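Local coordinates for protein DegT/DnrJ/EryC1/StrS aminotransferase (Brucella abortus 2308, PDB 4QGR) that binds pyridoxal 5'-phosphate and probably works as an aminotransferase of the DegT/DnrJ/EryC1/StrS family, at residues G78-G82 against L101-E105; E46-L51 against L253-L257; E58-A62 against A218-R222; G82-P88 against L136-I142. One frame throughout, in Å; residues are numbered along the deposited sequence. Where two conformers were deposited one is given.

Contact 1: residues G78-G82 against L101-E105; sequences GIGPG and LVGAE
Val102, Ile79 and Ala104 bury the most surface where two helix-to-strand turns lie against each other, 211 Å² in all. Neither segment forms regular structure over most of its length; Gly80 and Ala104 come closest, with CA atoms 4.3 Å apart. Val102, chi1 m, directly follows helix 94-101 and sets CG2 3.4 Å from Ile79 O. Ile79 is in the mt rotamer; its CG2 meets Ala104 CB at 3.9 Å, while the rest of its side chain leads away to Lys139 and Ala140 of the sheet. The backbones approach closely through CA-H...O contacts: Gly80 CA to Val102 O at 3.3 Å, Ala104 CA to Gly80 O at 3.2 Å, and Pro81 CA to Gly103 O at 3.3 Å. Gly80 is extended (phi/psi -176/-145), and a CB on it would clash with Pro81 CD; one on Gly103 would be crowded by the same atom. A water accepts from Gly82 N (2.9 Å) and donates to Gly103 O (2.8 Å). Gly78 (phi 68°) and Gly103 (phi 97°) each terminate a helix in a Schellman motif, so the contact pairs two such C-terminal caps at the helix-to-strand connections of an alpha/beta fold.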
# COMPACT_ATOMS: atom_id res chain seq x y z
N GLY A 78 5.43 -10.02 16.21
CA GLY A 78 5.53 -9.10 17.33
C GLY A 78 6.88 -8.38 17.43
O GLY A 78 7.31 -8.02 18.52
N ILE A 79 7.55 -8.18 16.31
CA ILE A 79 8.87 -7.55 16.32
C ILE A 79 8.73 -6.05 16.30
O ILE A 79 7.96 -5.49 15.51
CB ILE A 79 9.73 -8.04 15.13
CG1 ILE A 79 10.04 -9.50 15.33
CG2 ILE A 79 11.01 -7.21 14.99
CD1 ILE A 79 10.64 -10.19 14.14
N GLY A 80 9.45 -5.37 17.18
CA GLY A 80 9.18 -3.97 17.41
C GLY A 80 10.18 -3.36 18.38
O GLY A 80 11.33 -3.73 18.36
N PRO A 81 9.75 -2.43 19.21
CA PRO A 81 10.69 -1.77 20.12
C PRO A 81 11.45 -2.77 21.00
O PRO A 81 10.86 -3.73 21.55
CB PRO A 81 9.79 -0.83 20.94
CG PRO A 81 8.61 -0.56 20.06
CD PRO A 81 8.42 -1.79 19.25
N GLY A 82 12.76 -2.58 21.07
CA GLY A 82 13.60 -3.49 21.86
C GLY A 82 14.25 -4.61 21.06
O GLY A 82 14.97 -5.42 21.62
N LEU A 101 10.24 1.18 10.81
CA LEU A 101 8.81 1.47 10.80
C LEU A 101 8.08 0.76 11.92
O LEU A 101 7.30 1.41 12.63
CB LEU A 101 8.21 1.12 9.46
CG LEU A 101 6.79 1.63 9.28
CD1 LEU A 101 6.82 3.12 9.00
CD2 LEU A 101 6.11 0.92 8.12
N VAL A 102 8.39 -0.52 12.15
CA VAL A 102 7.74 -1.26 13.27
C VAL A 102 8.32 -0.97 14.65
O VAL A 102 7.85 -1.52 15.65
CB VAL A 102 7.65 -2.78 13.03
CG1 VAL A 102 6.85 -3.07 11.77
CG2 VAL A 102 9.02 -3.48 13.01
N GLY A 103 9.36 -0.15 14.71
CA GLY A 103 9.93 0.31 15.96
C GLY A 103 11.15 -0.48 16.42
O GLY A 103 11.71 -0.15 17.47
N ALA A 104 11.56 -1.48 15.65
CA ALA A 104 12.77 -2.27 15.88
C ALA A 104 13.95 -1.52 15.29
O ALA A 104 13.77 -0.43 14.73
CB ALA A 104 12.64 -3.67 15.29
N GLU A 105 15.16 -2.05 15.44
CA GLU A 105 16.35 -1.43 14.86
C GLU A 105 16.98 -2.38 13.88
O GLU A 105 17.17 -3.53 14.18
CB GLU A 105 17.42 -1.08 15.89
CG GLU A 105 17.01 -0.06 16.92
CD GLU A 105 18.19 0.50 17.67
OE1 GLU A 105 19.37 0.29 17.28
OE2 GLU A 105 17.96 1.14 18.69
O HOH W 1 13.89 -0.80 19.10

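Contact 2: residues E46-L51 against L253-L257; sequences EFEKKL and LLEKL
This is a helix-helix packing contact in the PLP-dependent aminotransferase fold, joining helix 42-55 to the long helix 247-278. The short helical segments run nearly parallel, at a signed crossing angle of 20° with axes 10.1 Å apart, and bury 370 Å². Phe47 lies beside Leu254 (CA-CA 5.8 Å) and Leu51, one turn on, beside Leu257 (7.4 Å). Phe47, chi1 t, points across the interface, and Leu253 CB sits over one face of its ring, 3.8 Å from the centroid, in a CH-pi contact. The ring also meets Phe195 edge-to-face, and Leu253 lies about 10 Å by its side chain from bound PLP. Leu254 (mt) inserts CD2 3.6 Å from Phe47 CA, with Lys50 CD 3.8 Å from the same methyl. Leu257 (tp) brings CD2 to 3.7 Å from Leu51 N, and its CD1 is 4.0 Å from Leu51 CD1. At the solvent side, Leu254 CD1 touches Glu46 CD at 3.7 Å, and that carboxylate holds Lys50 within its own helix by a salt bridge, NZ to OE2 2.6 Å.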
# COMPACT_ATOMS: atom_id res chain seq x y z
N GLU A 46 -6.57 -17.10 -7.92
CA GLU A 46 -6.06 -17.87 -9.03
C GLU A 46 -4.55 -17.66 -9.17
O GLU A 46 -3.77 -18.63 -9.34
CB GLU A 46 -6.85 -17.51 -10.30
CG GLU A 46 -6.43 -18.28 -11.51
CD GLU A 46 -7.13 -17.84 -12.80
OE1 GLU A 46 -8.05 -16.95 -12.76
OE2 GLU A 46 -6.70 -18.38 -13.85
N PHE A 47 -4.13 -16.40 -9.11
CA PHE A 47 -2.70 -16.11 -9.22
C PHE A 47 -1.94 -16.69 -8.01
O PHE A 47 -0.86 -17.26 -8.18
CB PHE A 47 -2.46 -14.60 -9.42
CG PHE A 47 -1.03 -14.19 -9.36
CD1 PHE A 47 -0.15 -14.59 -10.35
CD2 PHE A 47 -0.56 -13.41 -8.33
CE1 PHE A 47 1.16 -14.24 -10.30
CE2 PHE A 47 0.75 -13.04 -8.29
CZ PHE A 47 1.62 -13.45 -9.30
N GLU A 48 -2.50 -16.57 -6.82
CA GLU A 48 -1.81 -17.11 -5.63
C GLU A 48 -1.55 -18.62 -5.83
O GLU A 48 -0.48 -19.13 -5.51
CB GLU A 48 -2.64 -16.89 -4.36
CG GLU A 48 -2.70 -15.43 -3.89
CD GLU A 48 -3.58 -15.19 -2.64
OE1 GLU A 48 -4.49 -16.02 -2.32
OE2 GLU A 48 -3.38 -14.17 -1.96
N LYS A 49 -2.55 -19.32 -6.34
CA LYS A 49 -2.40 -20.77 -6.55
C LYS A 49 -1.38 -21.15 -7.58
O LYS A 49 -0.55 -22.02 -7.35
CB LYS A 49 -3.74 -21.39 -6.93
CG LYS A 49 -4.57 -21.53 -5.70
CD LYS A 49 -6.04 -21.66 -5.98
CE LYS A 49 -6.80 -21.34 -4.70
NZ LYS A 49 -8.26 -21.47 -4.90
N LYS A 50 -1.44 -20.47 -8.72
CA LYS A 50 -0.54 -20.76 -9.82
C LYS A 50 0.89 -20.37 -9.45
O LYS A 50 1.82 -21.16 -9.70
CB LYS A 50 -1.00 -20.09 -11.11
CG LYS A 50 -2.26 -20.76 -11.64
CD LYS A 50 -2.81 -20.16 -12.93
CE LYS A 50 -3.90 -21.10 -13.48
NZ LYS A 50 -4.99 -20.31 -14.13
N LEU A 51 1.06 -19.23 -8.79
CA LEU A 51 2.41 -18.84 -8.34
C LEU A 51 2.93 -19.80 -7.26
O LEU A 51 4.10 -20.22 -7.28
CB LEU A 51 2.46 -17.42 -7.80
CG LEU A 51 3.84 -16.87 -7.46
CD1 LEU A 51 4.80 -16.91 -8.64
CD2 LEU A 51 3.72 -15.44 -6.91
N LEU A 253 -0.63 -10.30 -13.96
CA LEU A 253 0.38 -11.24 -13.45
C LEU A 253 0.16 -12.69 -13.91
O LEU A 253 1.13 -13.43 -14.18
CB LEU A 253 0.46 -11.13 -11.92
CG LEU A 253 1.22 -9.88 -11.46
CD1 LEU A 253 0.90 -9.51 -10.04
CD2 LEU A 253 2.71 -10.01 -11.63
N LEU A 254 -1.09 -13.06 -14.06
CA LEU A 254 -1.41 -14.39 -14.59
C LEU A 254 -0.80 -14.56 -15.96
O LEU A 254 -0.21 -15.59 -16.27
CB LEU A 254 -2.89 -14.64 -14.59
CG LEU A 254 -3.50 -14.97 -13.22
CD1 LEU A 254 -5.01 -14.84 -13.26
CD2 LEU A 254 -3.11 -16.37 -12.78
N GLU A 255 -0.90 -13.53 -16.80
CA GLU A 255 -0.30 -13.61 -18.13
C GLU A 255 1.24 -13.51 -18.09
O GLU A 255 1.91 -14.25 -18.82
CB GLU A 255 -0.88 -12.54 -19.02
CG GLU A 255 -2.38 -12.61 -19.23
CD GLU A 255 -2.88 -13.90 -19.87
OE1 GLU A 255 -2.12 -14.63 -20.57
OE2 GLU A 255 -4.05 -14.23 -19.66
N LYS A 256 1.79 -12.68 -17.21
CA LYS A 256 3.24 -12.63 -17.04
C LYS A 256 3.79 -14.00 -16.58
O LYS A 256 4.82 -14.49 -17.08
CB LYS A 256 3.65 -11.55 -16.04
CG LYS A 256 3.18 -10.14 -16.30
CD LYS A 256 3.66 -9.62 -17.66
CE LYS A 256 3.82 -8.11 -17.66
NZ LYS A 256 4.97 -7.67 -16.85
N LEU A 257 3.07 -14.62 -15.66
CA LEU A 257 3.54 -15.86 -15.03
C LEU A 257 3.61 -16.95 -16.08
O LEU A 257 4.57 -17.75 -16.11
CB LEU A 257 2.66 -16.25 -13.82
CG LEU A 257 3.03 -17.59 -13.18
CD1 LEU A 257 4.46 -17.48 -12.58
CD2 LEU A 257 2.00 -17.95 -12.12

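Contact 3: residues E58-A62 against A218-R222; sequences EHVIA and ADTLR
Strand 59-63, an outermost strand of the mixed sheet in this alpha/beta aminotransferase fold, packs against helix 215-224. The two short segments point almost the same way, 10° apart, with axes 9.1 Å from each other, and bury 283 Å². His59 opens the extended strand opposite Ala218 (CA-CA 6.5 Å). With chi1 m it directs its ring toward the helix, and Ala218 CB lies over one face, 4.0 Å from the centroid, in a CH-pi contact. Val60 turns its side chain away but offers its carbonyl to Arg222. Ile61, chi1 m, again points at the helix: its CD1 is 4.1 Å from Ala218 CB and 4.1 Å from Leu221 CD1, and its CG1 lies over the guanidinium of Arg222, 3.9 Å from CZ. Ala62 faces away, its N bonded to Glu48, which also forms a salt bridge with Arg222. Arg222, trans at chi2 and chi3, brings its guanidinium to the backbone of the strand. Its NH2 donates to Val60 O at 2.8 Å and to a water at 2.9 Å, which lies 2.8 Å from His59 ND1.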
# COMPACT_ATOMS: atom_id res chain seq x y z
N GLU A 58 3.32 -23.78 -0.24
CA GLU A 58 1.91 -24.15 -0.00
C GLU A 58 1.00 -22.94 0.05
O GLU A 58 -0.18 -23.05 -0.31
CB GLU A 58 1.78 -24.89 1.32
CG GLU A 58 2.52 -26.21 1.35
CD GLU A 58 2.32 -26.96 2.67
OE1 GLU A 58 1.19 -26.98 3.20
OE2 GLU A 58 3.32 -27.52 3.16
N HIS A 59 1.51 -21.83 0.52
CA HIS A 59 0.69 -20.62 0.71
C HIS A 59 1.31 -19.43 0.03
O HIS A 59 2.46 -19.09 0.32
CB HIS A 59 0.49 -20.29 2.21
CG HIS A 59 -0.07 -21.44 2.99
ND1 HIS A 59 -1.42 -21.74 3.01
CD2 HIS A 59 0.54 -22.39 3.74
CE1 HIS A 59 -1.61 -22.84 3.73
NE2 HIS A 59 -0.44 -23.25 4.19
N VAL A 60 0.52 -18.75 -0.80
CA VAL A 60 0.93 -17.47 -1.41
C VAL A 60 -0.09 -16.45 -0.98
O VAL A 60 -1.33 -16.66 -1.15
CB VAL A 60 0.95 -17.51 -2.93
CG1 VAL A 60 1.24 -16.09 -3.51
CG2 VAL A 60 1.95 -18.57 -3.42
N ILE A 61 0.40 -15.37 -0.37
CA ILE A 61 -0.47 -14.32 0.17
C ILE A 61 -0.15 -13.04 -0.62
O ILE A 61 0.82 -12.32 -0.31
CB ILE A 61 -0.23 -14.11 1.66
CG1 ILE A 61 -0.39 -15.41 2.46
CG2 ILE A 61 -1.19 -13.04 2.18
CD1 ILE A 61 0.92 -16.12 2.68
N ALA A 62 -0.98 -12.75 -1.61
CA ALA A 62 -0.76 -11.55 -2.44
C ALA A 62 -1.00 -10.30 -1.59
O ALA A 62 -1.80 -10.33 -0.68
CB ALA A 62 -1.66 -11.58 -3.68
N ALA A 218 0.47 -18.06 7.52
CA ALA A 218 -0.31 -17.59 6.36
C ALA A 218 -1.65 -16.96 6.84
O ALA A 218 -2.05 -15.93 6.35
CB ALA A 218 -0.58 -18.76 5.40
N ASP A 219 -2.32 -17.59 7.79
CA ASP A 219 -3.62 -17.09 8.27
C ASP A 219 -3.44 -15.75 8.92
O ASP A 219 -4.26 -14.85 8.74
CB ASP A 219 -4.21 -18.05 9.30
CG ASP A 219 -4.77 -19.33 8.70
OD1 ASP A 219 -4.99 -19.41 7.47
OD2 ASP A 219 -5.02 -20.29 9.48
N THR A 220 -2.37 -15.61 9.68
CA THR A 220 -2.06 -14.36 10.37
C THR A 220 -1.74 -13.28 9.34
O THR A 220 -2.15 -12.14 9.50
CB THR A 220 -0.92 -14.55 11.41
OG1 THR A 220 -1.31 -15.60 12.35
CG2 THR A 220 -0.74 -13.33 12.14
N LEU A 221 -1.02 -13.64 8.29
CA LEU A 221 -0.67 -12.63 7.25
C LEU A 221 -1.94 -12.14 6.53
O LEU A 221 -2.09 -10.96 6.21
CB LEU A 221 0.36 -13.17 6.25
CG LEU A 221 1.72 -13.37 6.87
CD1 LEU A 221 2.61 -14.13 5.90
CD2 LEU A 221 2.39 -12.05 7.26
N ARG A 222 -2.88 -13.06 6.32
CA ARG A 222 -4.11 -12.71 5.64
C ARG A 222 -4.97 -11.81 6.52
O ARG A 222 -5.76 -11.01 6.01
CB ARG A 222 -4.90 -13.93 5.17
CG ARG A 222 -4.19 -14.72 4.06
CD ARG A 222 -5.10 -15.78 3.42
NE ARG A 222 -4.36 -16.77 2.62
CZ ARG A 222 -3.91 -16.56 1.38
NH1 ARG A 222 -4.08 -15.37 0.78
NH2 ARG A 222 -3.26 -17.51 0.76
O HOH W 2 -3.16 -20.40 1.29

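Contact 4: residues G82-P88 against L136-I142; sequences GHAVFVP and LEPKAII
Five backbone hydrogen bonds join these parallel strands: Glu137 N to Gly82 O (2.9 Å), Ala84 N to Glu137 O (2.9 Å), Lys139 N to Ala84 O (2.9 Å), Phe86 N to Ala140 O (2.9 Å) and Ile142 N to Phe86 O (2.8 Å). His83 pairs with Glu137 and Ala84 with Pro138, then Val85 with Ala140 and Phe86 with Ile141. The one-residue shift is a beta bulge at Lys139, whose psi of -36° breaks the extended path. The short strand axes cross at -44°, 4.5 Å apart at closest approach. On the face carrying His83, Val85 and Ala140, Lys139 lays CE over the His83 ring, 3.7 Å from its centroid, while His83 ND1 bonds to Gly80 N. Val85 (chi1 t) packs CG1 against Ala140 CB at 4.0 Å and Ile142 CG1 at 3.8 Å. On the other face, Phe86 (chi1 m) meets Pro138 CB with its CE1 at 3.8 Å, and Ala84 CB lies 4.0 Å from Leu136 CD1. The Ile142 side chain is about 7 Å from bound PLP. The pair belongs to the central mixed sheet of the alpha/beta PLP-dependent aminotransferase fold: strand 83-88 lies between strands 137-141 and 105-109, helix 120-133 packs on the Phe86 and Pro138 face, and helix 94-101 meets Val85, Val87, Pro88 and Ile142.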
# COMPACT_ATOMS: atom_id res chain seq x y z
N GLY A 82 12.76 -2.58 21.07
CA GLY A 82 13.60 -3.49 21.86
C GLY A 82 14.25 -4.61 21.06
O GLY A 82 14.97 -5.42 21.62
N HIS A 83 13.97 -4.65 19.76
CA HIS A 83 14.34 -5.79 18.94
C HIS A 83 15.28 -5.41 17.81
O HIS A 83 15.16 -4.32 17.22
CB HIS A 83 13.10 -6.46 18.36
CG HIS A 83 12.16 -6.95 19.40
ND1 HIS A 83 10.81 -7.07 19.18
CD2 HIS A 83 12.36 -7.30 20.70
CE1 HIS A 83 10.22 -7.51 20.28
NE2 HIS A 83 11.15 -7.66 21.22
N ALA A 84 16.22 -6.33 17.53
CA ALA A 84 17.18 -6.16 16.45
C ALA A 84 16.85 -7.07 15.26
O ALA A 84 16.51 -8.26 15.43
CB ALA A 84 18.57 -6.46 16.93
N VAL A 85 16.96 -6.52 14.06
CA VAL A 85 16.77 -7.30 12.81
C VAL A 85 17.99 -7.06 11.91
O VAL A 85 18.39 -5.89 11.64
CB VAL A 85 15.47 -6.91 12.06
CG1 VAL A 85 15.34 -7.69 10.76
CG2 VAL A 85 14.23 -7.06 12.92
N PHE A 86 18.62 -8.15 11.48
CA PHE A 86 19.91 -8.10 10.75
C PHE A 86 19.65 -8.09 9.26
O PHE A 86 18.94 -8.97 8.76
CB PHE A 86 20.79 -9.31 11.19
CG PHE A 86 21.06 -9.28 12.65
CD1 PHE A 86 20.10 -9.80 13.55
CD2 PHE A 86 22.12 -8.56 13.16
CE1 PHE A 86 20.26 -9.71 14.88
CE2 PHE A 86 22.31 -8.48 14.53
CZ PHE A 86 21.38 -9.03 15.40
N VAL A 87 20.16 -7.05 8.59
CA VAL A 87 19.87 -6.77 7.17
C VAL A 87 21.14 -6.32 6.45
O VAL A 87 22.10 -5.81 7.08
CB VAL A 87 18.75 -5.69 7.02
CG1 VAL A 87 17.54 -6.10 7.84
CG2 VAL A 87 19.20 -4.32 7.49
N PRO A 88 21.17 -6.51 5.11
CA PRO A 88 22.27 -5.87 4.39
C PRO A 88 22.09 -4.37 4.30
O PRO A 88 20.98 -3.85 4.43
CB PRO A 88 22.18 -6.49 2.98
CG PRO A 88 21.12 -7.53 3.04
CD PRO A 88 20.24 -7.20 4.19
N LEU A 136 19.40 -4.61 22.85
CA LEU A 136 18.34 -5.14 21.98
C LEU A 136 18.37 -6.66 21.96
O LEU A 136 19.42 -7.29 22.22
CB LEU A 136 18.55 -4.68 20.55
CG LEU A 136 18.64 -3.18 20.28
CD1 LEU A 136 19.11 -2.96 18.85
CD2 LEU A 136 17.28 -2.53 20.52
N GLU A 137 17.24 -7.26 21.68
CA GLU A 137 17.15 -8.71 21.55
C GLU A 137 17.14 -9.05 20.06
O GLU A 137 16.30 -8.55 19.32
CB GLU A 137 15.86 -9.22 22.16
CG GLU A 137 15.83 -10.74 22.27
CD GLU A 137 14.51 -11.30 22.75
OE1 GLU A 137 13.67 -10.55 23.36
OE2 GLU A 137 14.31 -12.51 22.52
N PRO A 138 18.09 -9.89 19.61
CA PRO A 138 17.99 -10.37 18.23
C PRO A 138 16.69 -11.09 17.98
O PRO A 138 16.29 -11.98 18.78
CB PRO A 138 19.18 -11.33 18.09
CG PRO A 138 20.04 -11.09 19.27
CD PRO A 138 19.19 -10.53 20.35
N LYS A 139 15.99 -10.71 16.91
CA LYS A 139 14.73 -11.38 16.56
C LYS A 139 14.67 -11.96 15.16
O LYS A 139 14.03 -12.99 14.96
CB LYS A 139 13.55 -10.44 16.74
CG LYS A 139 13.19 -10.20 18.18
CD LYS A 139 12.51 -11.40 18.81
CE LYS A 139 11.94 -10.95 20.14
NZ LYS A 139 11.01 -11.94 20.74
N ALA A 140 15.27 -11.29 14.20
CA ALA A 140 15.11 -11.69 12.80
C ALA A 140 16.29 -11.35 11.92
O ALA A 140 17.12 -10.50 12.25
CB ALA A 140 13.85 -11.06 12.22
N ILE A 141 16.34 -12.01 10.77
CA ILE A 141 17.32 -11.77 9.70
C ILE A 141 16.55 -11.61 8.42
O ILE A 141 15.62 -12.40 8.16
CB ILE A 141 18.32 -12.94 9.52
CG1 ILE A 141 18.85 -13.36 10.88
CG2 ILE A 141 19.42 -12.55 8.53
CD1 ILE A 141 19.48 -14.73 10.95
N ILE A 142 16.91 -10.60 7.63
CA ILE A 142 16.32 -10.40 6.30
C ILE A 142 17.42 -10.44 5.24
O ILE A 142 17.88 -9.39 4.77
CB ILE A 142 15.45 -9.13 6.13
CG1 ILE A 142 14.48 -8.97 7.29
CG2 ILE A 142 14.71 -9.15 4.79
CD1 ILE A 142 13.58 -7.73 7.23

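From the N terminus, helix 42-55 provides the first half of contact 2, whose partner comes 202 residues later on helix 247-278; this longest loop encloses the other three contacts. Strand 59-63 follows and opens contact 3, closed by helix 215-224, and contacts 1 and 4 lie within that span. These two cross: their segments alternate along the chain and share Gly82. They touch through Glu105, whose backbone pairs with His83 and Val85, so strand 105-109 extends the pairing of contact 4. Contacts 2 and 3 meet at Glu48, which joins Ala62 and Arg222. Contacts 3 and 4 reach the same mixed sheet, their centres 23 Å apart.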